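Local coordinates for septation protein imp2 (Schizosaccharomyces pombe, PDB 5C1F) that is required for normal septation, takes part in disassembly of the medial ring and binds membrane phospholipids, here represented by its F-BAR domain, at residues A[15-20]-A[124-129]; A[21-26]-A[202-207]; A[141-146]-A[184-189]. One frame throughout, in Å; residues are numbered along the deposited sequence.

Contact 1 of 3, residues A[15-20]-A[124-129]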
loop_
_atom_site.group_PDB
_atom_site.type_symbol
_atom_site.label_atom_id
_atom_site.label_comp_id
_atom_site.label_asym_id
_atom_site.label_seq_id
_atom_site.Cartn_x
_atom_site.Cartn_y
_atom_site.Cartn_z
ATOM N N ALA A 15 -48.108 -3.628 -26.000
ATOM C CA ALA A 15 -49.363 -2.974 -26.362
ATOM C C ALA A 15 -49.530 -1.602 -25.707
ATOM O O ALA A 15 -50.378 -0.815 -26.125
ATOM C CB ALA A 15 -50.540 -3.871 -26.004
ATOM N N ASN A 16 -48.729 -1.318 -24.685
ATOM C CA ASN A 16 -48.807 -0.030 -24.000
ATOM C C ASN A 16 -47.458 0.680 -23.933
ATOM O O ASN A 16 -47.191 1.425 -22.987
ATOM C CB ASN A 16 -49.364 -0.211 -22.587
ATOM C CG ASN A 16 -50.743 -0.841 -22.582
ATOM O OD1 ASN A 16 -51.751 -0.162 -22.786
ATOM N ND2 ASN A 16 -50.796 -2.146 -22.340
ATOM N N ASP A 17 -46.625 0.449 -24.946
ATOM C CA ASP A 17 -45.284 1.025 -25.014
ATOM C C ASP A 17 -44.465 0.680 -23.776
ATOM O O ASP A 17 -43.810 1.544 -23.192
ATOM C CB ASP A 17 -45.353 2.544 -25.188
ATOM C CG ASP A 17 -46.253 2.958 -26.333
ATOM O OD1 ASP A 17 -46.470 2.137 -27.250
ATOM O OD2 ASP A 17 -46.742 4.106 -26.314
ATOM N N GLU A 18 -44.516 -0.588 -23.378
ATOM C CA GLU A 18 -43.779 -1.061 -22.213
ATOM C C GLU A 18 -42.278 -0.873 -22.400
ATOM O O GLU A 18 -41.580 -0.457 -21.478
ATOM C CB GLU A 18 -44.099 -2.534 -21.936
ATOM C CG GLU A 18 -45.417 -2.775 -21.205
ATOM C CD GLU A 18 -46.632 -2.782 -22.125
ATOM O OE1 GLU A 18 -46.519 -2.340 -23.289
ATOM O OE2 GLU A 18 -47.706 -3.238 -21.678
ATOM N N GLY A 19 -41.792 -1.176 -23.599
ATOM C CA GLY A 19 -40.392 -0.981 -23.930
ATOM C C GLY A 19 -39.961 0.469 -23.844
ATOM O O GLY A 19 -38.812 0.761 -23.520
ATOM N N TYR A 20 -40.886 1.378 -24.132
ATOM C CA TYR A 20 -40.598 2.806 -24.077
ATOM C C TYR A 20 -40.276 3.246 -22.660
ATOM O O TYR A 20 -39.234 3.845 -22.409
ATOM C CB TYR A 20 -41.774 3.623 -24.619
ATOM C CG TYR A 20 -41.613 5.121 -24.437
ATOM C CD1 TYR A 20 -40.790 5.859 -25.279
ATOM C CD2 TYR A 20 -42.292 5.796 -23.430
ATOM C CE1 TYR A 20 -40.644 7.228 -25.119
ATOM C CE2 TYR A 20 -42.153 7.163 -23.264
ATOM C CZ TYR A 20 -41.328 7.874 -24.109
ATOM O OH TYR A 20 -41.188 9.235 -23.944
ATOM N N LYS A 124 -41.086 13.834 -27.723
ATOM C CA LYS A 124 -41.929 14.682 -28.556
ATOM C C LYS A 124 -42.790 13.813 -29.464
ATOM O O LYS A 124 -43.994 14.040 -29.606
ATOM C CB LYS A 124 -41.090 15.650 -29.394
ATOM C CG LYS A 124 -40.089 16.479 -28.604
ATOM C CD LYS A 124 -39.479 17.568 -29.476
ATOM C CE LYS A 124 -38.321 18.269 -28.779
ATOM N NZ LYS A 124 -37.123 17.389 -28.658
ATOM N N VAL A 125 -42.158 12.814 -30.075
ATOM C CA VAL A 125 -42.856 11.883 -30.951
ATOM C C VAL A 125 -43.904 11.100 -30.170
ATOM O O VAL A 125 -45.030 10.913 -30.632
ATOM C CB VAL A 125 -41.876 10.904 -31.622
ATOM C CG1 VAL A 125 -42.624 9.888 -32.470
ATOM C CG2 VAL A 125 -40.863 11.667 -32.464
ATOM N N HIS A 126 -43.525 10.660 -28.974
ATOM C CA HIS A 126 -44.421 9.897 -28.115
ATOM C C HIS A 126 -45.599 10.743 -27.630
ATOM O O HIS A 126 -46.732 10.264 -27.577
ATOM C CB HIS A 126 -43.651 9.332 -26.922
ATOM C CG HIS A 126 -44.423 8.326 -26.126
ATOM N ND1 HIS A 126 -44.937 8.602 -24.877
ATOM C CD2 HIS A 126 -44.767 7.047 -26.402
ATOM C CE1 HIS A 126 -45.564 7.533 -24.417
ATOM N NE2 HIS A 126 -45.476 6.576 -25.323
ATOM N N LYS A 127 -45.330 11.998 -27.280
ATOM C CA LYS A 127 -46.383 12.906 -26.834
ATOM C C LYS A 127 -47.387 13.174 -27.948
ATOM O O LYS A 127 -48.591 13.262 -27.698
ATOM C CB LYS A 127 -45.797 14.227 -26.335
ATOM C CG LYS A 127 -45.344 14.203 -24.881
ATOM C CD LYS A 127 -44.882 15.582 -24.426
ATOM C CE LYS A 127 -44.500 15.593 -22.951
ATOM N NZ LYS A 127 -43.362 14.678 -22.670
ATOM N N ASP A 128 -46.888 13.306 -29.174
ATOM C CA ASP A 128 -47.752 13.525 -30.327
ATOM C C ASP A 128 -48.594 12.284 -30.608
ATOM O O ASP A 128 -49.761 12.390 -30.978
ATOM C CB ASP A 128 -46.928 13.897 -31.562
ATOM C CG ASP A 128 -47.794 14.256 -32.758
ATOM O OD1 ASP A 128 -48.298 15.398 -32.807
ATOM O OD2 ASP A 128 -47.964 13.402 -33.653
ATOM N N LYS A 129 -47.996 11.110 -30.424
ATOM C CA LYS A 129 -48.700 9.848 -30.627
ATOM C C LYS A 129 -49.887 9.730 -29.680
ATOM O O LYS A 129 -50.990 9.375 -30.091
ATOM C CB LYS A 129 -47.756 8.662 -30.431
ATOM C CG LYS A 129 -48.439 7.307 -30.554
ATOM C CD LYS A 129 -47.583 6.202 -29.957
ATOM C CE LYS A 129 -48.346 4.887 -29.886
ATOM N NZ LYS A 129 -47.613 3.849 -29.107
#
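The carboxylate of Asp17 receives two side chains from segment 124-129 of helix 69-155, His126 and Lys129, and so gathers the buried polar atoms of this contact. His126 gives its NE2 proton to Asp17 OD2 at 2.9 Å, a bent bond of 143° that arrives on the anti side, tilted out of the carboxylate plane. A flat imidazole suits the place, since it can offer an N-H at its edge and still leave a face for an aromatic neighbour. Lys129 NZ closes a salt bridge to Asp17 OD1 at 2.8 Å and bonds more weakly to OD2. Extended beyond CG, the lysine chain is long enough to bring its ammonium to the acid, where it also makes cation-pi contacts with Trp200 and Tyr197. The positive charge and the histidine proton together are likely to favour an ionised carboxylate.

In the F-BAR domain this joins the start of helix 18-59 to the long helix 69-155, with Asp17 at the N-cap position although its side chain makes no capping bond. His126 CG stands anti to the backbone N (chi1 -169°), which carries the ring out to where its NE2 edge meets Asp17 and one face lies against Tyr20. These two rings stack face to face, centroids 3.9 Å apart and planes 16° from parallel. The overlap is offset: Tyr20 CE2 sits 3.5 Å from His126 ND1, near the imidazole rim.

Contact 2 of 3, residues A[21-26]-A[202-207]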
loop_
_atom_site.group_PDB
_atom_site.type_symbol
_atom_site.label_atom_id
_atom_site.label_comp_id
_atom_site.label_asym_id
_atom_site.label_seq_id
_atom_site.Cartn_x
_atom_site.Cartn_y
_atom_site.Cartn_z
ATOM N N HIS A 21 -41.176 2.947 -21.732
ATOM C CA HIS A 21 -40.996 3.368 -20.350
ATOM C C HIS A 21 -39.857 2.604 -19.690
ATOM O O HIS A 21 -39.178 3.132 -18.809
ATOM C CB HIS A 21 -42.296 3.188 -19.566
ATOM C CG HIS A 21 -43.429 4.014 -20.091
ATOM N ND1 HIS A 21 -43.605 5.338 -19.749
ATOM C CD2 HIS A 21 -44.433 3.711 -20.948
ATOM C CE1 HIS A 21 -44.673 5.812 -20.365
ATOM N NE2 HIS A 21 -45.194 4.845 -21.099
ATOM N N ALA A 22 -39.635 1.371 -20.134
ATOM C CA ALA A 22 -38.590 0.528 -19.560
ATOM C C ALA A 22 -37.193 1.027 -19.910
ATOM O O ALA A 22 -36.384 1.286 -19.018
ATOM C CB ALA A 22 -38.760 -0.913 -20.017
ATOM N N LEU A 23 -36.913 1.161 -21.205
ATOM C CA LEU A 23 -35.583 1.561 -21.664
ATOM C C LEU A 23 -35.226 2.977 -21.219
ATOM O O LEU A 23 -34.055 3.304 -21.049
ATOM C CB LEU A 23 -35.481 1.448 -23.186
ATOM C CG LEU A 23 -35.508 0.034 -23.773
ATOM C CD1 LEU A 23 -35.294 0.067 -25.280
ATOM C CD2 LEU A 23 -34.473 -0.860 -23.099
ATOM N N LEU A 24 -36.235 3.819 -21.021
ATOM C CA LEU A 24 -35.981 5.176 -20.552
ATOM C C LEU A 24 -35.602 5.168 -19.078
ATOM O O LEU A 24 -34.655 5.841 -18.667
ATOM C CB LEU A 24 -37.198 6.073 -20.788
ATOM C CG LEU A 24 -37.126 6.929 -22.057
ATOM C CD1 LEU A 24 -36.986 6.057 -23.299
ATOM C CD2 LEU A 24 -38.338 7.840 -22.166
ATOM N N SER A 25 -36.338 4.390 -18.292
ATOM C CA SER A 25 -36.089 4.292 -16.858
ATOM C C SER A 25 -34.770 3.586 -16.547
ATOM O O SER A 25 -34.234 3.723 -15.449
ATOM C CB SER A 25 -37.245 3.561 -16.173
ATOM O OG SER A 25 -37.443 2.282 -16.748
ATOM N N ARG A 26 -34.248 2.833 -17.511
ATOM C CA ARG A 26 -33.001 2.105 -17.307
ATOM C C ARG A 26 -31.816 3.057 -17.138
ATOM O O ARG A 26 -30.826 2.717 -16.488
ATOM C CB ARG A 26 -32.742 1.138 -18.469
ATOM C CG ARG A 26 -31.371 0.477 -18.409
ATOM C CD ARG A 26 -31.238 -0.721 -19.328
ATOM N NE ARG A 26 -29.865 -1.225 -19.332
ATOM C CZ ARG A 26 -29.336 -1.971 -18.365
ATOM N NH1 ARG A 26 -30.063 -2.310 -17.308
ATOM N NH2 ARG A 26 -28.077 -2.379 -18.454
ATOM N N ASN A 202 -41.010 4.055 -36.666
ATOM C CA ASN A 202 -39.693 4.333 -37.228
ATOM C C ASN A 202 -38.752 4.996 -36.231
ATOM O O ASN A 202 -37.563 4.686 -36.185
ATOM C CB ASN A 202 -39.821 5.214 -38.471
ATOM C CG ASN A 202 -39.990 4.406 -39.741
ATOM O OD1 ASN A 202 -39.405 3.332 -39.887
ATOM N ND2 ASN A 202 -40.791 4.918 -40.668
ATOM N N GLU A 203 -39.292 5.912 -35.433
ATOM C CA GLU A 203 -38.481 6.691 -34.509
ATOM C C GLU A 203 -38.033 5.852 -33.317
ATOM O O GLU A 203 -36.894 5.961 -32.866
ATOM C CB GLU A 203 -39.253 7.920 -34.030
ATOM C CG GLU A 203 -38.407 9.175 -33.944
ATOM C CD GLU A 203 -37.784 9.545 -35.276
ATOM O OE1 GLU A 203 -38.520 9.597 -36.286
ATOM O OE2 GLU A 203 -36.556 9.774 -35.316
ATOM N N TRP A 204 -38.932 5.013 -32.812
ATOM C CA TRP A 204 -38.601 4.150 -31.688
ATOM C C TRP A 204 -37.605 3.084 -32.114
ATOM O O TRP A 204 -36.757 2.668 -31.325
ATOM C CB TRP A 204 -39.855 3.501 -31.100
ATOM C CG TRP A 204 -39.563 2.600 -29.938
ATOM C CD1 TRP A 204 -39.835 1.266 -29.847
ATOM C CD2 TRP A 204 -38.927 2.964 -28.706
ATOM N NE1 TRP A 204 -39.418 0.780 -28.631
ATOM C CE2 TRP A 204 -38.859 1.804 -27.911
ATOM C CE3 TRP A 204 -38.416 4.161 -28.194
ATOM C CZ2 TRP A 204 -38.294 1.802 -26.638
ATOM C CZ3 TRP A 204 -37.859 4.159 -26.928
ATOM C CH2 TRP A 204 -37.801 2.988 -26.165
ATOM N N ARG A 205 -37.708 2.642 -33.364
ATOM C CA ARG A 205 -36.717 1.732 -33.928
ATOM C C ARG A 205 -35.339 2.379 -33.908
ATOM O O ARG A 205 -34.364 1.773 -33.470
ATOM C CB ARG A 205 -37.085 1.336 -35.359
ATOM C CG ARG A 205 -35.872 1.036 -36.230
ATOM C CD ARG A 205 -36.265 0.627 -37.637
ATOM N NE ARG A 205 -35.127 0.654 -38.551
ATOM C CZ ARG A 205 -34.141 -0.240 -38.555
ATOM N NH1 ARG A 205 -34.139 -1.238 -37.682
ATOM N NH2 ARG A 205 -33.151 -0.130 -39.429
ATOM N N SER A 206 -35.272 3.618 -34.386
ATOM C CA SER A 206 -34.026 4.371 -34.421
ATOM C C SER A 206 -33.483 4.575 -33.011
ATOM O O SER A 206 -32.281 4.451 -32.772
ATOM C CB SER A 206 -34.241 5.721 -35.111
ATOM O OG SER A 206 -33.071 6.516 -35.057
ATOM N N THR A 207 -34.383 4.876 -32.082
ATOM C CA THR A 207 -34.016 5.081 -30.685
ATOM C C THR A 207 -33.511 3.788 -30.052
ATOM O O THR A 207 -32.549 3.798 -29.286
ATOM C CB THR A 207 -35.207 5.622 -29.864
ATOM O OG1 THR A 207 -35.685 6.835 -30.456
ATOM C CG2 THR A 207 -34.790 5.897 -28.429
#
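Leu23 and Leu24, neighbours on helix 18-59, both meet the six-membered ring of Trp204, but in different ways. Leu23 sends CD1 to 3.7 Å from Trp204 CZ2, and its CB comes to 4.1 Å from Trp204 CH2, an approach slanted to the indole plane. Leu24 reaches the same ring at its edge, near the plane, with its CD1 4.2 Å from Trp204 CZ3. The two methyl groups therefore touch separate parts of the benzo rim, a contact of purely apolar character that suits branched aliphatic side chains against a broad aromatic surface.

Trp204 is placed for this by its first torsion: CG lies anti to the backbone N (chi1 180°), and the indole extends across to helix 18-59 over a spacing too wide for small side chains, since even the closest CA atoms, those of Leu23 and Thr207, are 9.8 Å apart. Its pyrrole N-H is used as well, donated to the backbone carbonyl of Phe12, so the ring is tied to the N-terminal residues and its rotation is restrained. Trp13 packs edge-to-face against it, and Trp200, one turn earlier on the same helix, meets it with nearly parallel planes. Leu211 touches both Leu23 and Trp204, while Phe8 adds to the apolar surroundings of Leu23.

Thr207 bonds its OG1 to Glu203 O at 2.8 Å, which satisfies the hydroxyl within its own helix and lets the buried side chain sit against Ile118 and Ile122 of helix 69-155. Farther out, Arg205 NH1 bonds to Gln300 O of the second subunit. Trp204 thus links helix 162-252 to helix 18-59, beside the N-terminal residues, in the long-helix core of the F-BAR domain.

Contact 3 of 3, residues A[141-146]-A[184-189]; sequences DKYHYL and SDYQSA
Ser184 O accepts two bonds from Ser188, one from the backbone N at 3.0 Å and one from OG at 3.1 Å, the two donors arriving from opposite faces of the carbonyl plane. A serine suits this outer surface of helix 162-252, because its short hydroxyl can fold back onto the preceding turn. On the inner surface Tyr186 meets Tyr143 of helix 69-155, where the CA atoms of the pair are 7.0 Å apart. Their side chains cross at about a right angle and the rings meet obliquely, planes at 43° and centroids separated by 5.5 Å; the nearest carbons, Tyr143 CD2 and Tyr186 CD2, lie 3.3 Å apart. Tyr186 CE2 also comes to 3.6 Å from Tyr143 CD2, so one side of each phenol does the touching. In both residues CG is anti to the backbone N (chi1 173° in Tyr143, 178° in Tyr186), sending the rings from the two helices into the shared space.

Tyrosine offers bulk here and a polar end beyond it: Tyr186 OH bonds to the backbone N of Tyr280 of the second subunit, and Tyr143 OH makes a weak bond to the N of Tyr283 of that subunit. Replacing Tyr143 by an alanine is likely to open a gap beside Tyr186 and leave the Tyr283 amide without this weak partner. Here helices 69-155 and 162-252 pair within the F-BAR domain, and residues of the second subunit pack on both tyrosines as part of its dimer.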
loop_
_atom_site.group_PDB
_atom_site.type_symbol
_atom_site.label_atom_id
_atom_site.label_comp_id
_atom_site.label_asym_id
_atom_site.label_seq_id
_atom_site.Cartn_x
_atom_site.Cartn_y
_atom_site.Cartn_z
ATOM N N ASP A 141 -65.944 9.067 -30.217
ATOM C CA ASP A 141 -67.040 9.142 -29.252
ATOM C C ASP A 141 -68.163 10.063 -29.713
ATOM O O ASP A 141 -69.334 9.719 -29.578
ATOM C CB ASP A 141 -66.524 9.612 -27.890
ATOM C CG ASP A 141 -65.791 8.524 -27.137
ATOM O OD1 ASP A 141 -66.075 7.329 -27.376
ATOM O OD2 ASP A 141 -64.933 8.866 -26.297
ATOM N N LYS A 142 -67.811 11.232 -30.242
ATOM C CA LYS A 142 -68.814 12.171 -30.742
ATOM C C LYS A 142 -69.652 11.513 -31.827
ATOM O O LYS A 142 -70.883 11.571 -31.802
ATOM C CB LYS A 142 -68.160 13.443 -31.288
ATOM C CG LYS A 142 -67.657 14.396 -30.219
ATOM C CD LYS A 142 -67.187 15.703 -30.836
ATOM C CE LYS A 142 -66.581 16.626 -29.792
ATOM N NZ LYS A 142 -66.101 17.906 -30.389
ATOM N N TYR A 143 -68.970 10.874 -32.768
ATOM C CA TYR A 143 -69.628 10.199 -33.878
ATOM C C TYR A 143 -70.438 8.998 -33.398
ATOM O O TYR A 143 -71.500 8.699 -33.942
ATOM C CB TYR A 143 -68.583 9.776 -34.912
ATOM C CG TYR A 143 -69.110 8.929 -36.040
ATOM C CD1 TYR A 143 -69.969 9.460 -36.991
ATOM C CD2 TYR A 143 -68.730 7.601 -36.167
ATOM C CE1 TYR A 143 -70.446 8.683 -38.032
ATOM C CE2 TYR A 143 -69.196 6.819 -37.203
ATOM C CZ TYR A 143 -70.053 7.363 -38.131
ATOM O OH TYR A 143 -70.515 6.580 -39.161
ATOM N N HIS A 144 -69.933 8.325 -32.370
ATOM C CA HIS A 144 -70.608 7.171 -31.787
ATOM C C HIS A 144 -71.970 7.548 -31.218
ATOM O O HIS A 144 -72.991 6.970 -31.591
ATOM C CB HIS A 144 -69.738 6.545 -30.691
ATOM C CG HIS A 144 -70.370 5.372 -30.008
ATOM N ND1 HIS A 144 -70.639 5.356 -28.650
ATOM C CD2 HIS A 144 -70.783 4.178 -30.483
ATOM C CE1 HIS A 144 -71.190 4.203 -28.332
ATOM N NE2 HIS A 144 -71.291 3.465 -29.417
ATOM N N TYR A 145 -71.981 8.529 -30.324
ATOM C CA TYR A 145 -73.193 8.868 -29.589
ATOM C C TYR A 145 -74.137 9.755 -30.397
ATOM O O TYR A 145 -75.292 9.941 -30.017
ATOM C CB TYR A 145 -72.828 9.520 -28.252
ATOM C CG TYR A 145 -72.291 8.513 -27.255
ATOM C CD1 TYR A 145 -70.928 8.257 -27.159
ATOM C CD2 TYR A 145 -73.151 7.792 -26.434
ATOM C CE1 TYR A 145 -70.434 7.326 -26.259
ATOM C CE2 TYR A 145 -72.669 6.858 -25.533
ATOM C CZ TYR A 145 -71.309 6.628 -25.451
ATOM O OH TYR A 145 -70.826 5.698 -24.557
ATOM N N LEU A 146 -73.655 10.287 -31.515
ATOM C CA LEU A 146 -74.544 10.962 -32.456
ATOM C C LEU A 146 -75.394 9.928 -33.184
ATOM O O LEU A 146 -76.600 10.112 -33.350
ATOM C CB LEU A 146 -73.759 11.809 -33.459
ATOM C CG LEU A 146 -73.399 13.222 -32.994
ATOM C CD1 LEU A 146 -72.661 13.976 -34.089
ATOM C CD2 LEU A 146 -74.647 13.980 -32.565
ATOM N N SER A 184 -66.681 12.894 -40.769
ATOM C CA SER A 184 -65.540 13.482 -41.459
ATOM C C SER A 184 -64.375 13.733 -40.502
ATOM O O SER A 184 -63.240 13.345 -40.784
ATOM C CB SER A 184 -65.950 14.787 -42.143
ATOM O OG SER A 184 -64.878 15.325 -42.899
ATOM N N ASP A 185 -64.659 14.382 -39.374
ATOM C CA ASP A 185 -63.626 14.688 -38.387
ATOM C C ASP A 185 -63.046 13.412 -37.792
ATOM O O ASP A 185 -61.850 13.337 -37.510
ATOM C CB ASP A 185 -64.184 15.575 -37.271
ATOM C CG ASP A 185 -64.658 16.923 -37.779
ATOM O OD1 ASP A 185 -64.232 17.337 -38.879
ATOM O OD2 ASP A 185 -65.454 17.570 -37.068
ATOM N N TYR A 186 -63.907 12.417 -37.601
ATOM C CA TYR A 186 -63.492 11.109 -37.102
ATOM C C TYR A 186 -62.484 10.474 -38.063
ATOM O O TYR A 186 -61.408 10.046 -37.647
ATOM C CB TYR A 186 -64.723 10.213 -36.910
ATOM C CG TYR A 186 -64.471 8.795 -36.428
ATOM C CD1 TYR A 186 -63.269 8.423 -35.835
ATOM C CD2 TYR A 186 -65.450 7.825 -36.572
ATOM C CE1 TYR A 186 -63.055 7.121 -35.411
ATOM C CE2 TYR A 186 -65.247 6.527 -36.150
ATOM C CZ TYR A 186 -64.051 6.180 -35.570
ATOM O OH TYR A 186 -63.859 4.884 -35.151
ATOM N N GLN A 187 -62.824 10.432 -39.347
ATOM C CA GLN A 187 -61.943 9.829 -40.342
ATOM C C GLN A 187 -60.625 10.591 -40.453
ATOM O O GLN A 187 -59.582 10.003 -40.737
ATOM C CB GLN A 187 -62.631 9.766 -41.705
ATOM C CG GLN A 187 -62.000 8.765 -42.661
ATOM C CD GLN A 187 -63.021 7.816 -43.260
ATOM O OE1 GLN A 187 -64.209 8.132 -43.335
ATOM N NE2 GLN A 187 -62.564 6.642 -43.679
ATOM N N SER A 188 -60.678 11.902 -40.235
ATOM C CA SER A 188 -59.466 12.710 -40.197
ATOM C C SER A 188 -58.610 12.294 -39.013
ATOM O O SER A 188 -57.386 12.215 -39.115
ATOM C CB SER A 188 -59.802 14.199 -40.110
ATOM O OG SER A 188 -60.487 14.635 -41.269
ATOM N N ALA A 189 -59.269 12.020 -37.889
ATOM C CA ALA A 189 -58.584 11.598 -36.675
ATOM C C ALA A 189 -57.930 10.239 -36.876
ATOM O O ALA A 189 -56.817 10.007 -36.413
ATOM C CB ALA A 189 -59.549 11.557 -35.501
#

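In the fold
The three contacts lie on the same side of the centre of an elongated chain and join its three longest helices pairwise: 18-59 with 69-155 in contact 1, 18-59 with 162-252 in contact 2, and 69-155 with 162-252 in contact 3. Contacts 1 and 2, centres 9 Å apart, touch where Trp204 packs on Gly19 and Tyr20; their segments alternate along the chain. Contact 3, its centre about 23 Å from that of contact 1 and 32 Å from that of contact 2, opens after contact 1 closes and is nested in the loop of contact 2. All three touch the second subunit, consistent with a long, membrane-binding F-BAR dimer built from these helices.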